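Side-chain contacts in glycoside Hydrolase (Bacteroides plebeius, PDB 5T3B), which probably hydrolyses the glycosidic links of agarose-type algal galactans, as a family 50 glycoside hydrolase of a human gut bacterium: residues A[108-113]-A[474-479]; A[120-125]-A[425-430]; A[371-376]-A[383-388]; A[417-422]-A[433-438]. All blocks are in the same frame, centred on the assembly; numbering follows the deposited sequence.

Contact 1: residues A[108-113]-A[474-479]; sequences NGRSWI and NLIDYF
Ile476 lays its CG2 methyl over one face of the Arg110 guanidinium, 3.3 Å above the plane and toward the rim, while one face of the Trp112 indole is covered by the Arg110 CD methylene. Here the beta-hairpin of strands 111-114 and 120-126 meets the C-terminal helix 472-480, and a single isoleucine of the helix serves both flat groups. The Arg110 chain runs extended, its CG anti to the backbone N (chi1 180°), until it bends at chi3 (-70°), a turn that brings the guanidinium plane against the isoleucine. NE is the nitrogen nearest to it, at 3.3 Å from Ile476 CG2, yet its polar partner is the Asp480 carboxylate, with which it forms a salt bridge; NH2 donates to the carbonyl O of Leu427. The salt bridge probably offsets the arginine's charge in this buried contact, whose cross-segment touches are otherwise apolar. A leucine in place of Arg110 would probably strip Asp480 of its cationic mate and Leu427 O of a donor, and take the flat guanidinium away from Ile476 CG2. The other arm of that isoleucine reaches the far end of the indole, where Ile476 CD1 approaches Trp112 CH2 obliquely at 3.7 Å.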
loop_
_atom_site.group_PDB
_atom_site.type_symbol
_atom_site.label_atom_id
_atom_site.label_comp_id
_atom_site.label_asym_id
_atom_site.label_seq_id
_atom_site.Cartn_x
_atom_site.Cartn_y
_atom_site.Cartn_z
ATOM N N ASN A 108 -13.217 15.110 13.394
ATOM C CA ASN A 108 -12.828 16.008 12.336
ATOM C C ASN A 108 -12.646 15.319 11.004
ATOM O O ASN A 108 -12.220 15.963 10.044
ATOM C CB ASN A 108 -11.692 16.911 12.717
ATOM C CG ASN A 108 -10.471 16.209 13.143
ATOM O OD1 ASN A 108 -10.235 16.001 14.405
ATOM N ND2 ASN A 108 -9.567 16.022 12.146
ATOM N N GLY A 109 -13.153 14.091 10.885
ATOM C CA GLY A 109 -13.290 13.494 9.589
ATOM C C GLY A 109 -11.967 12.767 9.273
ATOM O O GLY A 109 -11.751 12.451 8.114
ATOM N N ARG A 110 -11.104 12.495 10.249
ATOM C CA ARG A 110 -9.894 11.687 9.981
ATOM C C ARG A 110 -10.096 10.259 10.335
ATOM O O ARG A 110 -10.518 9.958 11.436
ATOM C CB ARG A 110 -8.717 12.257 10.652
ATOM C CG ARG A 110 -7.449 11.399 10.374
ATOM C CD ARG A 110 -6.219 12.027 10.860
ATOM N NE ARG A 110 -5.883 13.164 10.101
ATOM C CZ ARG A 110 -4.968 13.186 9.138
ATOM N NH1 ARG A 110 -4.438 12.062 8.656
ATOM N NH2 ARG A 110 -4.634 14.323 8.579
ATOM N N SER A 111 -9.728 9.393 9.408
ATOM C CA SER A 111 -9.770 7.975 9.645
ATOM C C SER A 111 -8.487 7.485 10.361
ATOM O O SER A 111 -7.413 7.985 10.124
ATOM C CB SER A 111 -9.923 7.202 8.317
ATOM O OG SER A 111 -11.133 7.427 7.673
ATOM N N TRP A 112 -8.654 6.427 11.153
ATOM C CA TRP A 112 -7.548 5.758 11.806
ATOM C C TRP A 112 -7.717 4.286 11.781
ATOM O O TRP A 112 -8.825 3.765 12.000
ATOM C CB TRP A 112 -7.501 6.139 13.287
ATOM C CG TRP A 112 -7.170 7.542 13.612
ATOM C CD1 TRP A 112 -8.095 8.494 13.909
ATOM C CD2 TRP A 112 -5.898 8.202 13.623
ATOM N NE1 TRP A 112 -7.491 9.653 14.109
ATOM C CE2 TRP A 112 -6.140 9.517 13.982
ATOM C CE3 TRP A 112 -4.600 7.800 13.413
ATOM C CZ2 TRP A 112 -5.129 10.457 14.134
ATOM C CZ3 TRP A 112 -3.585 8.750 13.589
ATOM C CH2 TRP A 112 -3.881 10.052 13.925
ATOM N N ILE A 113 -6.625 3.561 11.554
ATOM C CA ILE A 113 -6.572 2.196 12.072
ATOM C C ILE A 113 -6.429 2.281 13.601
ATOM O O ILE A 113 -5.656 3.082 14.095
ATOM C CB ILE A 113 -5.391 1.423 11.470
ATOM C CG1 ILE A 113 -5.585 1.291 9.984
ATOM C CG2 ILE A 113 -5.154 0.088 12.198
ATOM C CD1 ILE A 113 -6.682 0.480 9.605
ATOM N N ASN A 474 1.833 14.080 15.850
ATOM C CA ASN A 474 1.823 15.529 16.076
ATOM C C ASN A 474 1.801 16.348 14.764
ATOM O O ASN A 474 1.269 17.452 14.730
ATOM C CB ASN A 474 2.868 15.954 17.055
ATOM C CG ASN A 474 4.287 15.818 16.543
ATOM O OD1 ASN A 474 4.698 16.553 15.620
ATOM N ND2 ASN A 474 5.021 14.887 17.084
ATOM N N LEU A 475 2.282 15.747 13.668
ATOM C CA LEU A 475 2.114 16.351 12.374
ATOM C C LEU A 475 0.626 16.395 11.970
ATOM O O LEU A 475 0.160 17.370 11.375
ATOM C CB LEU A 475 2.952 15.640 11.325
ATOM C CG LEU A 475 4.406 16.089 11.332
ATOM C CD1 LEU A 475 5.278 15.044 10.624
ATOM C CD2 LEU A 475 4.580 17.480 10.718
ATOM N N ILE A 476 -0.053 15.294 12.196
ATOM C CA ILE A 476 -1.492 15.241 11.957
ATOM C C ILE A 476 -2.188 16.350 12.748
ATOM O O ILE A 476 -3.099 16.985 12.242
ATOM C CB ILE A 476 -2.033 13.824 12.187
ATOM C CG1 ILE A 476 -1.598 12.965 11.002
ATOM C CG2 ILE A 476 -3.556 13.842 12.385
ATOM C CD1 ILE A 476 -1.759 11.494 11.279
ATOM N N ASP A 477 -1.818 16.498 14.001
ATOM C CA ASP A 477 -2.429 17.562 14.824
ATOM C C ASP A 477 -2.193 18.923 14.159
ATOM O O ASP A 477 -3.098 19.770 14.111
ATOM C CB ASP A 477 -1.885 17.585 16.237
ATOM C CG ASP A 477 -2.349 16.434 17.070
ATOM O OD1 ASP A 477 -3.399 15.838 16.803
ATOM O OD2 ASP A 477 -1.601 16.110 18.021
ATOM N N TYR A 478 -0.969 19.171 13.715
ATOM C CA TYR A 478 -0.611 20.423 13.005
ATOM C C TYR A 478 -1.429 20.637 11.746
ATOM O O TYR A 478 -1.988 21.700 11.530
ATOM C CB TYR A 478 0.894 20.415 12.717
ATOM C CG TYR A 478 1.380 21.351 11.664
ATOM C CD1 TYR A 478 1.656 22.661 11.940
ATOM C CD2 TYR A 478 1.621 20.936 10.375
ATOM C CE1 TYR A 478 2.152 23.498 10.957
ATOM C CE2 TYR A 478 2.133 21.729 9.404
ATOM C CZ TYR A 478 2.392 23.048 9.658
ATOM O OH TYR A 478 2.906 23.848 8.674
ATOM N N PHE A 479 -1.586 19.588 10.952
ATOM C CA PHE A 479 -2.358 19.726 9.724
ATOM C C PHE A 479 -3.868 19.925 9.960
ATOM O O PHE A 479 -4.531 20.609 9.212
ATOM C CB PHE A 479 -2.132 18.594 8.772
ATOM C CG PHE A 479 -0.764 18.644 8.084
ATOM C CD1 PHE A 479 -0.379 19.730 7.335
ATOM C CD2 PHE A 479 0.099 17.563 8.149
ATOM C CE1 PHE A 479 0.810 19.767 6.671
ATOM C CE2 PHE A 479 1.321 17.588 7.505
ATOM C CZ PHE A 479 1.648 18.672 6.719
#

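Contact 2: residues A[120-125]-A[425-430]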
loop_
_atom_site.group_PDB
_atom_site.type_symbol
_atom_site.label_atom_id
_atom_site.label_comp_id
_atom_site.label_asym_id
_atom_site.label_seq_id
_atom_site.Cartn_x
_atom_site.Cartn_y
_atom_site.Cartn_z
ATOM N N PRO A 120 -4.839 4.619 18.435
ATOM C CA PRO A 120 -4.705 4.905 16.993
ATOM C C PRO A 120 -3.289 4.500 16.491
ATOM O O PRO A 120 -2.292 5.010 17.011
ATOM C CB PRO A 120 -4.904 6.426 16.896
ATOM C CG PRO A 120 -4.495 6.921 18.237
ATOM C CD PRO A 120 -4.878 5.865 19.218
ATOM N N TYR A 121 -3.267 3.651 15.476
ATOM C CA TYR A 121 -2.045 3.195 14.867
ATOM C C TYR A 121 -1.951 3.797 13.488
ATOM O O TYR A 121 -2.673 3.354 12.579
ATOM C CB TYR A 121 -1.985 1.659 14.760
ATOM C CG TYR A 121 -0.804 1.156 13.975
ATOM C CD1 TYR A 121 0.487 1.622 14.266
ATOM C CD2 TYR A 121 -0.977 0.308 12.891
ATOM C CE1 TYR A 121 1.565 1.273 13.505
ATOM C CE2 TYR A 121 0.127 -0.069 12.115
ATOM C CZ TYR A 121 1.382 0.410 12.429
ATOM O OH TYR A 121 2.480 0.110 11.638
ATOM N N TYR A 122 -1.070 4.752 13.285
ATOM C CA TYR A 122 -0.811 5.306 11.980
ATOM C C TYR A 122 0.100 4.335 11.269
ATOM O O TYR A 122 1.211 4.052 11.736
ATOM C CB TYR A 122 -0.226 6.718 12.057
ATOM C CG TYR A 122 -0.285 7.385 10.713
ATOM C CD1 TYR A 122 -1.447 7.951 10.245
ATOM C CD2 TYR A 122 0.791 7.331 9.824
ATOM C CE1 TYR A 122 -1.531 8.494 8.984
ATOM C CE2 TYR A 122 0.684 7.850 8.540
ATOM C CZ TYR A 122 -0.483 8.463 8.123
ATOM O OH TYR A 122 -0.571 8.983 6.869
ATOM N N VAL A 123 -0.350 3.766 10.143
ATOM C CA VAL A 123 0.395 2.665 9.550
ATOM C C VAL A 123 1.714 3.180 8.968
ATOM O O VAL A 123 1.717 4.080 8.113
ATOM C CB VAL A 123 -0.391 1.938 8.442
ATOM C CG1 VAL A 123 0.430 0.813 7.879
ATOM C CG2 VAL A 123 -1.714 1.422 9.006
ATOM N N ARG A 124 2.839 2.579 9.411
ATOM C CA ARG A 124 4.170 2.808 8.844
ATOM C C ARG A 124 4.797 1.446 8.667
ATOM O O ARG A 124 5.242 0.835 9.617
ATOM C CB ARG A 124 4.971 3.739 9.738
ATOM C CG ARG A 124 4.522 5.199 9.672
ATOM C CD ARG A 124 4.685 5.934 10.995
ATOM N NE ARG A 124 3.768 5.341 11.973
ATOM C CZ ARG A 124 3.974 5.218 13.273
ATOM N NH1 ARG A 124 4.957 5.882 13.865
ATOM N NH2 ARG A 124 3.176 4.422 13.966
ATOM N N GLY A 125 4.721 0.948 7.423
ATOM C CA GLY A 125 5.137 -0.374 7.115
ATOM C C GLY A 125 6.306 -0.468 6.144
ATOM O O GLY A 125 6.685 0.501 5.508
ATOM N N GLY A 425 2.735 14.890 2.155
ATOM C CA GLY A 425 1.574 14.968 1.320
ATOM C C GLY A 425 0.462 14.040 1.723
ATOM O O GLY A 425 -0.710 14.387 1.684
ATOM N N LEU A 426 0.847 12.806 2.103
ATOM C CA LEU A 426 -0.121 11.790 2.558
ATOM C C LEU A 426 -0.695 12.177 3.927
ATOM O O LEU A 426 -1.878 11.917 4.180
ATOM C CB LEU A 426 0.519 10.445 2.619
ATOM C CG LEU A 426 0.986 9.843 1.344
ATOM C CD1 LEU A 426 1.636 8.494 1.525
ATOM C CD2 LEU A 426 -0.143 9.787 0.297
ATOM N N LEU A 427 0.112 12.751 4.816
ATOM C CA LEU A 427 -0.358 13.141 6.145
ATOM C C LEU A 427 -1.494 14.126 6.057
ATOM O O LEU A 427 -2.317 14.189 6.962
ATOM C CB LEU A 427 0.787 13.626 7.019
ATOM C CG LEU A 427 1.738 12.558 7.511
ATOM C CD1 LEU A 427 3.034 13.183 8.030
ATOM C CD2 LEU A 427 1.113 11.639 8.510
ATOM N N GLU A 428 -1.503 14.967 5.020
ATOM C CA GLU A 428 -2.584 15.918 4.874
ATOM C C GLU A 428 -3.907 15.301 4.445
ATOM O O GLU A 428 -4.962 15.946 4.572
ATOM C CB GLU A 428 -2.197 17.017 3.881
ATOM C CG GLU A 428 -1.047 17.859 4.320
ATOM C CD GLU A 428 -0.995 19.196 3.627
ATOM O OE1 GLU A 428 -1.841 20.080 3.922
ATOM O OE2 GLU A 428 -0.105 19.345 2.811
ATOM N N ALA A 429 -3.870 14.103 3.922
ATOM C CA ALA A 429 -5.078 13.418 3.498
ATOM C C ALA A 429 -5.721 12.737 4.700
ATOM O O ALA A 429 -5.218 11.702 5.188
ATOM C CB ALA A 429 -4.789 12.392 2.397
ATOM N N LYS A 430 -6.856 13.248 5.153
ATOM C CA LYS A 430 -7.528 12.718 6.332
ATOM C C LYS A 430 -8.107 11.331 6.120
ATOM O O LYS A 430 -8.400 10.619 7.089
ATOM C CB LYS A 430 -8.631 13.659 6.754
ATOM C CG LYS A 430 -8.162 15.003 7.258
ATOM C CD LYS A 430 -9.305 15.778 7.925
ATOM C CE LYS A 430 -9.163 17.284 7.815
ATOM N NZ LYS A 430 -10.395 17.812 8.407
HETATM O O HOH W 1 -2.732 10.661 6.584
#
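Tyr122 and Leu427 meet through the phenol end of one and a single methyl of the other: Leu427 CD2 sits 3.5 Å from Tyr122 OH and comes up to the ring obliquely. Each conformation serves the meeting. Tyr122 holds CG anti to its backbone N (chi1 -166°), which sends the ring out from the strand toward the helix, whereas Leu427 has CG anti to its carbonyl carbon (chi1 -72°), a turn that brings CD2 back to the phenol although its CB does not aim there. Beyond the hydroxyl, one water spans the remaining distance, lying 2.8 Å from Tyr122 OH and donating to Leu426 O, also at 2.8 Å; a helical carbonyl is thereby linked to a buried phenol. The backbone of the tyrosine is held by its neighbour Arg124, which curls back, with an unusual, poorly staggered chi2 of 147°, and grips the carbonyl O of Tyr122 side-on, from NE at 2.9 Å and from NH2 as well, both bonds lying close to the guanidinium plane. Trp435 adds an edge-to-face partner for the Tyr122 ring. Strand 120-126 pairs in parallel with strand 432-437, the one that follows helix 412-427, and such a helix packed over neighbouring parallel strands is consistent with the (beta/alpha)8 barrel of family 50 glycoside hydrolases.

Contact 3: residues A[371-376]-A[383-388]; sequences GYMDGW and TPFMVT
Within the beta-alpha-beta unit made by strand 358-361, helix 370-379 and strand 385-394, Trp376 and Phe385 form a T-shaped aromatic pair that fastens the helix to the strand it leads into. The indole supplies the edge and the phenyl the face: the six-membered ring of Trp376 stands at 78° to Phe385, with centroids 5.1 Å apart, and Trp376 CE3 points over the middle of the phenyl ring. Phe385 offers this face because its CG sits between the backbone N and the carbonyl carbon (chi1 73°), directing the ring from the strand toward the helix. Met373, about one helical turn before the tryptophan, takes a different side. Its sulfur lies near the phenyl plane, with SD 3.7 Å from Phe385 CZ, an edge-on Met-aromatic contact. Another part of the Phe385 rim meets Val387 CG2 of the same strand, so face and edge are both engaged. Ile358 and Ile360 of the preceding strand also pack on the phenylalanine, and Leu426 of helix 412-427 touches the methionine. Next to the ring pair a water links the two backbones: it donates to Thr383 O at 2.7 Å and, more weakly, to Trp376 O at 3.1 Å.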
loop_
_atom_site.group_PDB
_atom_site.type_symbol
_atom_site.label_atom_id
_atom_site.label_comp_id
_atom_site.label_asym_id
_atom_site.label_seq_id
_atom_site.Cartn_x
_atom_site.Cartn_y
_atom_site.Cartn_z
ATOM N N GLY A 371 -6.156 16.655 -4.974
ATOM C CA GLY A 371 -7.460 16.607 -5.617
ATOM C C GLY A 371 -7.963 15.190 -5.832
ATOM O O GLY A 371 -9.124 14.891 -5.587
ATOM N N TYR A 372 -7.085 14.308 -6.284
ATOM C CA TYR A 372 -7.469 12.901 -6.430
ATOM C C TYR A 372 -7.724 12.243 -5.055
ATOM O O TYR A 372 -8.662 11.461 -4.919
ATOM C CB TYR A 372 -6.476 12.084 -7.265
ATOM C CG TYR A 372 -6.549 12.382 -8.708
ATOM C CD1 TYR A 372 -7.670 12.072 -9.456
ATOM C CD2 TYR A 372 -5.480 12.965 -9.367
ATOM C CE1 TYR A 372 -7.707 12.335 -10.819
ATOM C CE2 TYR A 372 -5.573 13.281 -10.733
ATOM C CZ TYR A 372 -6.702 12.954 -11.422
ATOM O OH TYR A 372 -6.806 13.209 -12.801
ATOM N N MET A 373 -6.919 12.579 -4.042
ATOM C CA MET A 373 -7.132 11.964 -2.748
ATOM C C MET A 373 -8.441 12.439 -2.124
ATOM O O MET A 373 -9.151 11.649 -1.460
ATOM C CB MET A 373 -5.946 12.243 -1.820
ATOM C CG MET A 373 -4.664 11.600 -2.295
ATOM S SD MET A 373 -3.265 11.692 -1.172
ATOM C CE MET A 373 -2.916 13.440 -1.058
ATOM N N ASP A 374 -8.795 13.700 -2.340
ATOM C CA ASP A 374 -10.118 14.178 -1.926
ATOM C C ASP A 374 -11.243 13.497 -2.700
ATOM O O ASP A 374 -12.276 13.141 -2.149
ATOM C CB ASP A 374 -10.238 15.676 -2.166
ATOM C CG ASP A 374 -9.410 16.550 -1.204
ATOM O OD1 ASP A 374 -8.826 16.017 -0.232
ATOM O OD2 ASP A 374 -9.341 17.782 -1.438
ATOM N N GLY A 375 -11.043 13.281 -3.992
ATOM C CA GLY A 375 -11.964 12.481 -4.750
ATOM C C GLY A 375 -12.144 11.090 -4.192
ATOM O O GLY A 375 -13.275 10.582 -4.101
ATOM N N TRP A 376 -11.031 10.455 -3.831
ATOM C CA TRP A 376 -11.110 9.132 -3.228
ATOM C C TRP A 376 -11.978 9.134 -1.966
ATOM O O TRP A 376 -12.672 8.161 -1.683
ATOM C CB TRP A 376 -9.723 8.541 -2.941
ATOM C CG TRP A 376 -8.942 8.263 -4.157
ATOM C CD1 TRP A 376 -9.390 8.103 -5.419
ATOM C CD2 TRP A 376 -7.499 8.172 -4.258
ATOM N NE1 TRP A 376 -8.347 7.895 -6.296
ATOM C CE2 TRP A 376 -7.179 7.918 -5.593
ATOM C CE3 TRP A 376 -6.461 8.233 -3.327
ATOM C CZ2 TRP A 376 -5.880 7.771 -6.016
ATOM C CZ3 TRP A 376 -5.166 8.077 -3.751
ATOM C CH2 TRP A 376 -4.871 7.884 -5.097
ATOM N N THR A 383 -14.545 5.530 3.238
ATOM C CA THR A 383 -13.625 4.425 3.557
ATOM C C THR A 383 -12.227 4.907 3.252
ATOM O O THR A 383 -12.009 5.493 2.218
ATOM C CB THR A 383 -13.974 3.205 2.700
ATOM O OG1 THR A 383 -15.300 2.795 3.047
ATOM C CG2 THR A 383 -12.976 2.079 2.909
ATOM N N PRO A 384 -11.290 4.692 4.172
ATOM C CA PRO A 384 -9.913 5.219 3.963
ATOM C C PRO A 384 -9.121 4.377 2.992
ATOM O O PRO A 384 -9.491 3.240 2.632
ATOM C CB PRO A 384 -9.308 5.201 5.340
ATOM C CG PRO A 384 -9.984 3.952 5.961
ATOM C CD PRO A 384 -11.409 4.063 5.487
ATOM N N PHE A 385 -7.993 4.969 2.601
ATOM C CA PHE A 385 -6.997 4.269 1.803
ATOM C C PHE A 385 -5.662 4.242 2.563
ATOM O O PHE A 385 -5.444 4.989 3.525
ATOM C CB PHE A 385 -6.821 4.901 0.405
ATOM C CG PHE A 385 -6.102 6.201 0.376
ATOM C CD1 PHE A 385 -6.738 7.382 0.609
ATOM C CD2 PHE A 385 -4.759 6.232 0.063
ATOM C CE1 PHE A 385 -6.105 8.589 0.552
ATOM C CE2 PHE A 385 -4.070 7.455 -0.026
ATOM C CZ PHE A 385 -4.743 8.649 0.233
ATOM N N MET A 386 -4.790 3.358 2.074
ATOM C CA MET A 386 -3.406 3.301 2.527
ATOM C C MET A 386 -2.530 3.214 1.279
ATOM O O MET A 386 -2.945 2.585 0.301
ATOM C CB MET A 386 -3.125 2.129 3.446
ATOM C CG MET A 386 -3.341 0.784 2.862
ATOM S SD MET A 386 -3.187 -0.597 4.011
ATOM C CE MET A 386 -1.505 -0.442 4.428
ATOM N N VAL A 387 -1.343 3.762 1.345
ATOM C CA VAL A 387 -0.367 3.653 0.254
ATOM C C VAL A 387 0.467 2.441 0.546
ATOM O O VAL A 387 1.247 2.409 1.503
ATOM C CB VAL A 387 0.422 4.925 0.091
ATOM C CG1 VAL A 387 1.560 4.682 -0.929
ATOM C CG2 VAL A 387 -0.482 6.058 -0.331
ATOM N N THR A 388 0.341 1.437 -0.282
ATOM C CA THR A 388 1.016 0.165 -0.053
ATOM C C THR A 388 2.388 0.077 -0.685
ATOM O O THR A 388 3.142 -0.853 -0.348
ATOM C CB THR A 388 0.129 -1.011 -0.484
ATOM O OG1 THR A 388 -0.636 -0.665 -1.650
ATOM C CG2 THR A 388 -0.840 -1.383 0.618
HETATM O O HOH W 2 -10.772 7.275 0.534
#

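Contact 4: residues A[417-422]-A[433-438]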
loop_
_atom_site.group_PDB
_atom_site.type_symbol
_atom_site.label_atom_id
_atom_site.label_comp_id
_atom_site.label_asym_id
_atom_site.label_seq_id
_atom_site.Cartn_x
_atom_site.Cartn_y
_atom_site.Cartn_z
ATOM N N PHE A 417 14.781 13.088 1.515
ATOM C CA PHE A 417 13.959 14.240 1.184
ATOM C C PHE A 417 12.685 13.845 0.439
ATOM O O PHE A 417 11.579 14.361 0.734
ATOM C CB PHE A 417 14.718 15.260 0.365
ATOM C CG PHE A 417 15.933 15.915 1.036
ATOM C CD1 PHE A 417 16.114 15.971 2.395
ATOM C CD2 PHE A 417 16.892 16.504 0.236
ATOM C CE1 PHE A 417 17.198 16.605 2.979
ATOM C CE2 PHE A 417 17.983 17.169 0.793
ATOM C CZ PHE A 417 18.145 17.201 2.160
ATOM N N ALA A 418 12.805 12.920 -0.523
ATOM C CA ALA A 418 11.635 12.449 -1.257
ATOM C C ALA A 418 10.661 11.727 -0.321
ATOM O O ALA A 418 9.453 11.841 -0.495
ATOM C CB ALA A 418 12.051 11.545 -2.364
ATOM N N TYR A 419 11.174 10.936 0.615
ATOM C CA TYR A 419 10.311 10.263 1.573
ATOM C C TYR A 419 9.540 11.306 2.374
ATOM O O TYR A 419 8.317 11.170 2.549
ATOM C CB TYR A 419 11.138 9.372 2.527
ATOM C CG TYR A 419 10.329 8.623 3.524
ATOM C CD1 TYR A 419 10.031 9.166 4.773
ATOM C CD2 TYR A 419 9.914 7.343 3.289
ATOM C CE1 TYR A 419 9.322 8.494 5.731
ATOM C CE2 TYR A 419 9.185 6.655 4.253
ATOM C CZ TYR A 419 8.910 7.213 5.486
ATOM O OH TYR A 419 8.199 6.442 6.381
ATOM N N GLN A 420 10.232 12.327 2.884
ATOM C CA GLN A 420 9.547 13.382 3.635
ATOM C C GLN A 420 8.506 14.075 2.797
ATOM O O GLN A 420 7.386 14.329 3.285
ATOM C CB GLN A 420 10.513 14.387 4.259
ATOM C CG GLN A 420 11.491 13.745 5.197
ATOM C CD GLN A 420 12.142 14.754 6.124
ATOM O OE1 GLN A 420 12.196 15.937 5.808
ATOM N NE2 GLN A 420 12.619 14.281 7.257
ATOM N N HIS A 421 8.851 14.439 1.568
ATOM C CA HIS A 421 7.908 15.159 0.713
ATOM C C HIS A 421 6.634 14.316 0.487
ATOM O O HIS A 421 5.510 14.794 0.595
ATOM C CB HIS A 421 8.600 15.459 -0.612
ATOM C CG HIS A 421 7.760 16.127 -1.623
ATOM N ND1 HIS A 421 7.579 17.466 -1.653
ATOM C CD2 HIS A 421 6.995 15.618 -2.591
ATOM C CE1 HIS A 421 6.774 17.763 -2.633
ATOM N NE2 HIS A 421 6.377 16.661 -3.207
ATOM N N PHE A 422 6.838 13.051 0.133
ATOM C CA PHE A 422 5.682 12.226 -0.232
ATOM C C PHE A 422 4.832 11.973 1.014
ATOM O O PHE A 422 3.577 12.105 0.952
ATOM C CB PHE A 422 6.141 10.906 -0.897
ATOM C CG PHE A 422 5.115 10.300 -1.797
ATOM C CD1 PHE A 422 4.958 10.786 -3.074
ATOM C CD2 PHE A 422 4.288 9.297 -1.373
ATOM C CE1 PHE A 422 3.981 10.316 -3.925
ATOM C CE2 PHE A 422 3.303 8.806 -2.233
ATOM C CZ PHE A 422 3.164 9.296 -3.488
ATOM N N VAL A 433 -4.766 6.317 6.015
ATOM C CA VAL A 433 -4.437 5.785 7.315
ATOM C C VAL A 433 -2.958 5.345 7.450
ATOM O O VAL A 433 -2.585 4.895 8.515
ATOM C CB VAL A 433 -5.339 4.593 7.691
ATOM C CG1 VAL A 433 -6.742 5.080 7.957
ATOM C CG2 VAL A 433 -5.325 3.474 6.684
ATOM N N GLY A 434 -2.143 5.590 6.395
ATOM C CA GLY A 434 -0.738 5.429 6.437
ATOM C C GLY A 434 -0.203 4.780 5.174
ATOM O O GLY A 434 -0.813 4.821 4.091
ATOM N N TRP A 435 1.018 4.278 5.322
ATOM C CA TRP A 435 1.798 3.898 4.138
ATOM C C TRP A 435 2.765 2.779 4.449
ATOM O O TRP A 435 3.053 2.456 5.617
ATOM C CB TRP A 435 2.578 5.110 3.578
ATOM C CG TRP A 435 3.563 5.688 4.559
ATOM C CD1 TRP A 435 4.766 5.138 4.943
ATOM C CD2 TRP A 435 3.426 6.906 5.306
ATOM N NE1 TRP A 435 5.348 5.935 5.888
ATOM C CE2 TRP A 435 4.589 7.050 6.111
ATOM C CE3 TRP A 435 2.489 7.939 5.305
ATOM C CZ2 TRP A 435 4.785 8.139 6.952
ATOM C CZ3 TRP A 435 2.699 9.020 6.127
ATOM C CH2 TRP A 435 3.842 9.123 6.933
ATOM N N VAL A 436 3.291 2.255 3.342
ATOM C CA VAL A 436 4.284 1.206 3.346
ATOM C C VAL A 436 5.352 1.551 2.364
ATOM O O VAL A 436 5.068 1.738 1.173
ATOM C CB VAL A 436 3.656 -0.174 3.002
ATOM C CG1 VAL A 436 4.696 -1.282 3.056
ATOM C CG2 VAL A 436 2.460 -0.464 3.858
ATOM N N PHE A 437 6.588 1.623 2.854
ATOM C CA PHE A 437 7.735 1.856 1.984
ATOM C C PHE A 437 8.103 0.556 1.280
ATOM O O PHE A 437 8.179 -0.503 1.888
ATOM C CB PHE A 437 8.912 2.342 2.801
ATOM C CG PHE A 437 10.126 2.729 1.947
ATOM C CD1 PHE A 437 11.158 1.824 1.729
ATOM C CD2 PHE A 437 10.221 3.979 1.367
ATOM C CE1 PHE A 437 12.255 2.169 0.968
ATOM C CE2 PHE A 437 11.317 4.350 0.604
ATOM C CZ PHE A 437 12.299 3.420 0.376
ATOM N N PHE A 438 8.266 0.630 -0.056
ATOM C CA PHE A 438 8.653 -0.495 -0.851
ATOM C C PHE A 438 10.109 -0.317 -1.202
ATOM O O PHE A 438 10.432 0.570 -1.991
ATOM C CB PHE A 438 7.776 -0.585 -2.107
ATOM C CG PHE A 438 8.046 -1.763 -2.985
ATOM C CD1 PHE A 438 7.362 -2.945 -2.805
ATOM C CD2 PHE A 438 9.024 -1.748 -3.958
ATOM C CE1 PHE A 438 7.616 -4.075 -3.550
ATOM C CE2 PHE A 438 9.257 -2.851 -4.743
ATOM C CZ PHE A 438 8.563 -4.002 -4.544
#
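Trp435 NE1 donates to the hydroxyl of Tyr419 at 2.9 Å, the one hydrogen bond between helix 412-427 and strand 432-437 in this contact. The bond is bent, with an N-H...O angle of 138°, and Tyr419 OH lies at the indole edge, 25° out of its plane. The two ring planes stand almost perpendicular and meet obliquely. Tyr419 can reach so far because its CG is anti to the backbone N (chi1 -179°), extending the phenol from the helix toward the strand. Closer to the helix, Phe437 CD2 comes to the rim of the tyrosine ring, 3.9 Å from Tyr419 CD2. Around this first shell, Phe390 meets the indole edge-to-face, while Met465 of helix 459-469 packs on both Tyr419 and Phe437. The same helix provides Asn469, whose OD1 is hydrogen-bonded to Tyr419 OH. A phenylalanine at Tyr419 would probably keep the packing on Phe437 but leave the indole N-H and Asn469 OD1 without their shared partner. Since Trp435 is the donor and OD1 an acceptor, the hydroxyl probably directs its own O-H to Asn469 OD1, accepting from one side chain and donating to another, which would fix the rotation of the O-H.

Overall arrangement
The four contacts line one part of the fold, with centres between 8 and 16 Å apart. Contact 1 spans the widest stretch of chain and encloses the others; contact 3 closes before contact 4 opens, and the segments of contacts 2 and 4 alternate. Neighbouring strands tie them together: 111-114 beside 120-126, then 432-437, then 385-394, the last three in parallel. Helix 412-427 serves contacts 2 and 4, and its Leu426 also packs on Val387 of contact 3. Pairing of 120-126 with 432-437 thus joins early and late parts of the sequence, consistent with closure of a (beta/alpha)8 barrel, while contact 1 adds the C-terminal helix.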